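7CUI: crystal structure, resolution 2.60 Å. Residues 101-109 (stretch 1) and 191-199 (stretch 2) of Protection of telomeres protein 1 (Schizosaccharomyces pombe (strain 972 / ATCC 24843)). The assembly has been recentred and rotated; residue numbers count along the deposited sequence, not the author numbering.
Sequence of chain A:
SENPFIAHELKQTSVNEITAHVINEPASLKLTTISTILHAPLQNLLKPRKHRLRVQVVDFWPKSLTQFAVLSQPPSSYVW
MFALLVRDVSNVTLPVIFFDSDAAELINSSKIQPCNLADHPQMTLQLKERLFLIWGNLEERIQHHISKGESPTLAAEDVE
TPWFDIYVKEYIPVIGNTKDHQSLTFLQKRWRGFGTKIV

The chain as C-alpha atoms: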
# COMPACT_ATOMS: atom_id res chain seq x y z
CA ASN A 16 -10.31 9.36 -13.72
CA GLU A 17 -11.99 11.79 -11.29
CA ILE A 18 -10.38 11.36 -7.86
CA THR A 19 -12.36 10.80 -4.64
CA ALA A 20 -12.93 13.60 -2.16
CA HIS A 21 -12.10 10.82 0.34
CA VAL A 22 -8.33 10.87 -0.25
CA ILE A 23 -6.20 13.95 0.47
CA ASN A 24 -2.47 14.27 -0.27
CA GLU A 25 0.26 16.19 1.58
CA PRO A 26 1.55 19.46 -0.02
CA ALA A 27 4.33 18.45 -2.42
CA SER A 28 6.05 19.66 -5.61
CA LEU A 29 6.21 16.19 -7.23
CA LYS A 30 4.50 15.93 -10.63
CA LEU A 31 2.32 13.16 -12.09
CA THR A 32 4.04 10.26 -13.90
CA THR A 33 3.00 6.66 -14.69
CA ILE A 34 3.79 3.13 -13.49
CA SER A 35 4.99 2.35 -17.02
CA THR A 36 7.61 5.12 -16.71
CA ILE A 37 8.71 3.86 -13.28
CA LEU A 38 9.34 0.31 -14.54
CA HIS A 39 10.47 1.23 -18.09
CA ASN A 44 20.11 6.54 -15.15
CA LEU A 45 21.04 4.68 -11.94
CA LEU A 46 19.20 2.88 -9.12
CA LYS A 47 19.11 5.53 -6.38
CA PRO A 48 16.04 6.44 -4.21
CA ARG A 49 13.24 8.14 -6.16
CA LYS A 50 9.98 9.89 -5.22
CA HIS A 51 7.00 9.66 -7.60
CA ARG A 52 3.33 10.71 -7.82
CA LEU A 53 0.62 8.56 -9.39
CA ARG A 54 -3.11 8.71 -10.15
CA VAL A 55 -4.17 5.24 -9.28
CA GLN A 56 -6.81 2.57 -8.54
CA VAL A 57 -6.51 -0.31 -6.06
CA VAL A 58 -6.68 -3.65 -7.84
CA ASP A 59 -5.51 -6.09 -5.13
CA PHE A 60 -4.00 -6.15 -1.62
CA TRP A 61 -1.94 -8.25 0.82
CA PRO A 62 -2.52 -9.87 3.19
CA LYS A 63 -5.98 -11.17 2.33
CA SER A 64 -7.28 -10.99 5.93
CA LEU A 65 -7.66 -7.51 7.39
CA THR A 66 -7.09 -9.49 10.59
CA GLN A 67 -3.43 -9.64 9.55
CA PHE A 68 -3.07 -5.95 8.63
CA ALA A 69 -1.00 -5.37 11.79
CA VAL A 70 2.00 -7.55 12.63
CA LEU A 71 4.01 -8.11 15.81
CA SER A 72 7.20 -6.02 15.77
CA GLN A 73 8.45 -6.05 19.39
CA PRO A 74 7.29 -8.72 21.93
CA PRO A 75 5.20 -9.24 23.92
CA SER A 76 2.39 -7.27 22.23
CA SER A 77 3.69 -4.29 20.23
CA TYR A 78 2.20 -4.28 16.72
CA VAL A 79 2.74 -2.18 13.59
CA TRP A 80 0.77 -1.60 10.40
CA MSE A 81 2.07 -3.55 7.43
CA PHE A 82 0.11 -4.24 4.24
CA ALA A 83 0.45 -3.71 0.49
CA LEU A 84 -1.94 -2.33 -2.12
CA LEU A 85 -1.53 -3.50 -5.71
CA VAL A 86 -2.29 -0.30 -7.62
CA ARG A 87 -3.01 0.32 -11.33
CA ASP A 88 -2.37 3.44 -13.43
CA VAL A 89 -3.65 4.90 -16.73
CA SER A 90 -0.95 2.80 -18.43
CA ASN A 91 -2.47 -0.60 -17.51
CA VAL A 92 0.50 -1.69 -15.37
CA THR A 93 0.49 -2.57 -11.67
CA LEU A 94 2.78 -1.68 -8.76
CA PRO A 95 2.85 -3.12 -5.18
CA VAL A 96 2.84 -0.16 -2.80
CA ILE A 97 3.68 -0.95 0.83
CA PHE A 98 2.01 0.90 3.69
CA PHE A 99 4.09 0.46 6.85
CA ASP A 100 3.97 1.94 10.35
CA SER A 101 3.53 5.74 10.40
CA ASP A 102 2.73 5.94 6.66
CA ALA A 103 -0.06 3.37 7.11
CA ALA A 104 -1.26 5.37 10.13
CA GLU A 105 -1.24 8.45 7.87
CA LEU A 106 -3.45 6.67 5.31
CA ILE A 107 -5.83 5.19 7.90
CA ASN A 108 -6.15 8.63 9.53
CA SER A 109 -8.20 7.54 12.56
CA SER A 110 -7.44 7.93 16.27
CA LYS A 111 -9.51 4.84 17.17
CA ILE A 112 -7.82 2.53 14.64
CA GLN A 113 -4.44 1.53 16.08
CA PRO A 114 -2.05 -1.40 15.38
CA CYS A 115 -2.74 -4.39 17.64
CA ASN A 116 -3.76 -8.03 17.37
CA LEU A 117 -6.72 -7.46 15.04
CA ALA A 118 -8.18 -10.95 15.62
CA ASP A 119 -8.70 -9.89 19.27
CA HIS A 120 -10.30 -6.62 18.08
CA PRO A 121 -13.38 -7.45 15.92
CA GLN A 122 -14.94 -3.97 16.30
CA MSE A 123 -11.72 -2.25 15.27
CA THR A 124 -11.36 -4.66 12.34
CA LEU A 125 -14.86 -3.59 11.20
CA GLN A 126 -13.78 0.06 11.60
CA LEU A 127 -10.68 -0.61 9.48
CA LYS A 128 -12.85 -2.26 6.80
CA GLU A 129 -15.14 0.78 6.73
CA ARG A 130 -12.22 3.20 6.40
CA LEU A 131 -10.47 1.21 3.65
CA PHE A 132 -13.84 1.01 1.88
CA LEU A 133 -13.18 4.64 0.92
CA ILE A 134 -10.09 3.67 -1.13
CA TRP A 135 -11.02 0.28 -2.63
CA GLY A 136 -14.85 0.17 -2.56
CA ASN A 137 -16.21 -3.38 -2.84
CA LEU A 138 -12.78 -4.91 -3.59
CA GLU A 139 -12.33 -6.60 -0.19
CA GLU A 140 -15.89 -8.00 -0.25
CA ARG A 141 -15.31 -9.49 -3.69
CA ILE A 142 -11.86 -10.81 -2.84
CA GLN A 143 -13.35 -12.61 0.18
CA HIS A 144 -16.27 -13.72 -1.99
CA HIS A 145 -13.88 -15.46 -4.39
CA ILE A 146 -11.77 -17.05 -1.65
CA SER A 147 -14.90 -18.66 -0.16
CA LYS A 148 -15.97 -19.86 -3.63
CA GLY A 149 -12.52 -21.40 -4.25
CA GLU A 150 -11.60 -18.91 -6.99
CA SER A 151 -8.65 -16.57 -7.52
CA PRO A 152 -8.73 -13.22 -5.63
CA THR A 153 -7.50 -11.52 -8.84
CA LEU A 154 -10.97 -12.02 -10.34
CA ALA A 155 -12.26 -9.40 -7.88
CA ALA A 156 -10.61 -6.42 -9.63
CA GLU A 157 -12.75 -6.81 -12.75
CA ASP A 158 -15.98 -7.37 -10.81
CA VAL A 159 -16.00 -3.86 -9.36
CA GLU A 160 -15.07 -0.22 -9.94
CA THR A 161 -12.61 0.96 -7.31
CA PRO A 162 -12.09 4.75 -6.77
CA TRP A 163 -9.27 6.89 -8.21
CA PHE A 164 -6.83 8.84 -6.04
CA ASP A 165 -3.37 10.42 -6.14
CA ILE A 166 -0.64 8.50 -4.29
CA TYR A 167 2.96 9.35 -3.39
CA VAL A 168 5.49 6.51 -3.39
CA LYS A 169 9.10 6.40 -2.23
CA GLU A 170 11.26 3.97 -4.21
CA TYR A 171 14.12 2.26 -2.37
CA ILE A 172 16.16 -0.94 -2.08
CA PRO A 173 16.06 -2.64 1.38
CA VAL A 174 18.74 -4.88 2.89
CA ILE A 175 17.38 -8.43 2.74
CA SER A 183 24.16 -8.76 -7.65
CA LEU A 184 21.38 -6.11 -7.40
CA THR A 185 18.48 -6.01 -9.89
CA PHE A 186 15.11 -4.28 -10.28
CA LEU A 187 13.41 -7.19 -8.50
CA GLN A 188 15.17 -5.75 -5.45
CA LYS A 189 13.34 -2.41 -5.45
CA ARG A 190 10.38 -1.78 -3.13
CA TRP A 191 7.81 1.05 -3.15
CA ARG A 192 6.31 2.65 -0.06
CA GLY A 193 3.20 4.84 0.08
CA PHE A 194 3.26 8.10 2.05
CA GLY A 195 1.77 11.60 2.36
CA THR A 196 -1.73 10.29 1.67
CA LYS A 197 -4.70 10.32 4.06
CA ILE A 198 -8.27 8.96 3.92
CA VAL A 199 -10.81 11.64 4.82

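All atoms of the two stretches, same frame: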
# COMPACT_ATOMS: atom_id res chain seq x y z
N SER A 101 4.07 4.39 10.33
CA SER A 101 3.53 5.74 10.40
C SER A 101 2.86 6.18 9.09
O SER A 101 1.95 7.00 9.11
CB SER A 101 4.57 6.73 10.85
OG SER A 101 5.74 6.62 10.06
N ASP A 102 3.32 5.62 7.95
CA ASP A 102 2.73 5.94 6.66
C ASP A 102 1.35 5.30 6.54
O ASP A 102 0.43 5.90 5.98
CB ASP A 102 3.67 5.56 5.52
CG ASP A 102 4.88 6.47 5.37
OD1 ASP A 102 4.70 7.71 5.48
OD2 ASP A 102 5.99 5.94 5.15
N ALA A 103 1.21 4.08 7.08
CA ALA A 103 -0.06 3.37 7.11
C ALA A 103 -1.01 4.07 8.07
O ALA A 103 -2.21 4.14 7.80
CB ALA A 103 0.16 1.93 7.47
N ALA A 104 -0.48 4.58 9.19
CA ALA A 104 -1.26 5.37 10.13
C ALA A 104 -1.76 6.65 9.46
O ALA A 104 -2.90 7.06 9.70
CB ALA A 104 -0.47 5.65 11.38
N GLU A 105 -0.90 7.26 8.63
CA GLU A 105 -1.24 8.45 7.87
C GLU A 105 -2.44 8.17 6.96
O GLU A 105 -3.40 8.94 6.95
CB GLU A 105 -0.02 8.93 7.08
CG GLU A 105 -0.30 10.13 6.18
CD GLU A 105 -0.08 11.48 6.82
OE1 GLU A 105 0.13 12.46 6.07
OE2 GLU A 105 -0.10 11.56 8.07
N LEU A 106 -2.38 7.06 6.21
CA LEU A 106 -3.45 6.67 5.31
C LEU A 106 -4.73 6.42 6.10
O LEU A 106 -5.76 7.01 5.78
CB LEU A 106 -3.02 5.43 4.52
CG LEU A 106 -4.00 4.93 3.46
CD1 LEU A 106 -3.90 5.75 2.18
CD2 LEU A 106 -3.79 3.45 3.17
N ILE A 107 -4.65 5.58 7.14
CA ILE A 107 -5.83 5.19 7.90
C ILE A 107 -6.51 6.42 8.50
O ILE A 107 -7.73 6.54 8.41
CB ILE A 107 -5.52 4.11 8.96
CG1 ILE A 107 -5.12 2.79 8.31
CG2 ILE A 107 -6.70 3.92 9.90
CD1 ILE A 107 -4.29 1.89 9.20
N ASN A 108 -5.71 7.30 9.13
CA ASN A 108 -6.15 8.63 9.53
C ASN A 108 -7.32 8.53 10.51
O ASN A 108 -8.37 9.14 10.29
CB ASN A 108 -6.48 9.49 8.31
CG ASN A 108 -6.66 10.96 8.64
OD1 ASN A 108 -6.17 11.44 9.66
ND2 ASN A 108 -7.36 11.68 7.79
N SER A 109 -7.13 7.77 11.60
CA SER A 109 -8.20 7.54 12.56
C SER A 109 -7.60 7.22 13.93
O SER A 109 -6.87 6.24 14.08
CB SER A 109 -9.12 6.45 12.09
OG SER A 109 -10.30 6.39 12.88
N TRP A 191 8.48 -0.25 -3.18
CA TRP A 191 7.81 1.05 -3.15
C TRP A 191 6.98 1.18 -1.88
O TRP A 191 6.33 0.23 -1.46
CB TRP A 191 6.93 1.24 -4.39
CG TRP A 191 7.72 1.28 -5.66
CD1 TRP A 191 8.17 2.39 -6.31
CD2 TRP A 191 8.16 0.15 -6.43
NE1 TRP A 191 8.86 2.03 -7.43
CE2 TRP A 191 8.87 0.66 -7.53
CE3 TRP A 191 8.03 -1.23 -6.29
CZ2 TRP A 191 9.44 -0.17 -8.50
CZ3 TRP A 191 8.59 -2.06 -7.24
CH2 TRP A 191 9.29 -1.53 -8.33
N ARG A 192 6.99 2.38 -1.31
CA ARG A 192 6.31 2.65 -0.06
C ARG A 192 5.42 3.88 -0.20
O ARG A 192 5.90 4.96 -0.56
CB ARG A 192 7.34 2.84 1.05
CG ARG A 192 7.56 1.60 1.91
CD ARG A 192 7.12 1.89 3.33
NE ARG A 192 8.27 1.99 4.22
CZ ARG A 192 8.36 2.81 5.26
NH1 ARG A 192 7.38 3.65 5.54
NH2 ARG A 192 9.44 2.78 6.02
N GLY A 193 4.12 3.72 0.08
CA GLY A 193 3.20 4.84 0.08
C GLY A 193 3.50 5.81 1.22
O GLY A 193 4.04 5.41 2.25
N PHE A 194 3.15 7.09 1.01
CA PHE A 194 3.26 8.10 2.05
C PHE A 194 2.50 9.36 1.63
O PHE A 194 2.10 9.50 0.48
CB PHE A 194 4.73 8.43 2.32
CG PHE A 194 5.39 9.26 1.24
CD1 PHE A 194 5.92 8.65 0.10
CD2 PHE A 194 5.48 10.64 1.35
CE1 PHE A 194 6.52 9.41 -0.89
CE2 PHE A 194 6.07 11.40 0.36
CZ PHE A 194 6.60 10.78 -0.76
N GLY A 195 2.33 10.28 2.59
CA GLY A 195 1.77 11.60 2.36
C GLY A 195 0.36 11.54 1.77
O GLY A 195 0.01 12.35 0.91
N THR A 196 -0.43 10.58 2.24
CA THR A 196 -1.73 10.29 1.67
C THR A 196 -2.67 9.88 2.80
O THR A 196 -2.36 8.94 3.53
CB THR A 196 -1.62 9.15 0.64
OG1 THR A 196 -0.54 9.45 -0.25
CG2 THR A 196 -2.88 8.92 -0.15
N LYS A 197 -3.80 10.59 2.95
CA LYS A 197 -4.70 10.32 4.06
C LYS A 197 -6.14 10.14 3.56
O LYS A 197 -6.57 10.83 2.64
CB LYS A 197 -4.56 11.36 5.17
CG LYS A 197 -4.87 12.81 4.80
CD LYS A 197 -5.07 13.71 6.01
CE LYS A 197 -3.83 14.46 6.44
NZ LYS A 197 -3.01 13.65 7.38
N ILE A 198 -6.85 9.18 4.17
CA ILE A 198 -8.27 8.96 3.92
C ILE A 198 -9.06 9.94 4.78
O ILE A 198 -8.76 10.12 5.96
CB ILE A 198 -8.67 7.49 4.20
CG1 ILE A 198 -7.88 6.50 3.34
CG2 ILE A 198 -10.17 7.29 4.02
CD1 ILE A 198 -8.02 5.06 3.77
N VAL A 199 -10.09 10.55 4.19
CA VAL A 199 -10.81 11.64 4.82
C VAL A 199 -12.32 11.47 4.59
O VAL A 199 -12.70 10.46 3.97
CB VAL A 199 -10.30 13.00 4.30
CG1 VAL A 199 -11.34 14.10 4.48
CG2 VAL A 199 -8.99 13.38 4.96
O HOH W 1 0.27 7.84 3.64

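A helix that ends against a strand poses a recurrent problem: the carbonyls of its last turn have no further helical amides to bind them, and the strand beside it has polar backbone atoms of its own to satisfy. The contact between residues 101-109 and 191-199 of the telomere protection protein Pot1 shows one economical solution. The helix of residues 101-107 runs obliquely alongside the strand of residues 196-198, their N-to-C directions 42° apart and their axes approaching to 5.8 Å. The CA atoms come closest at Leu 106 and Lys 197, 4.1 Å apart.

Within the helix, the carbonyls of Ser 101, Asp 102, Ala 103 and Ala 104 accept from the amides of Glu 105, Leu 106, Ile 107 and Asn 108. Leu 106 O finds its donor in the strand instead: Ile 198 N binds it at 2.9 Å with a nearly straight angle of 162°. Asn 108, which leaves the helix with positive phi, returns the favour, its ND2 donating to Ile 198 O at 2.8 Å. The amide and carbonyl of a single strand residue are thus both satisfied from the helix end and the residue just after it, one by backbone and one by side chain.

Thr 196 O is served differently. Thr 196 O lies 3.3 Å from Leu 106 N, but the angle is poor and that amide is already committed to Asp 102 O. A water fills the role, donating to Thr 196 O at 2.9 Å and to Asp 102 O at 3.0 Å, so that the latter carbonyl accepts both the helical bond and the water. Close CA-H...O contacts, from Leu 106 CA to Thr 196 O (3.1 Å) and from Lys 197 CA to Glu 105 O (3.5 Å), reflect how tightly the backbones pack. Thr 196 OG1 turns back within its own stretch to donate to Phe 194 O at 2.7 Å.

Charge pairing adds to these bonds. Asp 102 OD2 meets Arg 192 NH1 at 2.7 Å, at the edge of the guanidinium and near its plane, where the N-H groups point; Arg 192 NE and NH2, and Asp 102 OD2 as well, are hydrogen-bonded elsewhere in the structure. The salt bridge from Glu 105 OE1 to Lys 197 NZ is long, at 3.6 Å, and both residues remain partly exposed. Apart from these polar contacts, the buried side chains of Leu 106 and Ile 198 meet: Leu 106 CG lies 4.0 Å from Ile 198 CD1, an apolar contact between the same two residues whose backbones are hydrogen-bonded.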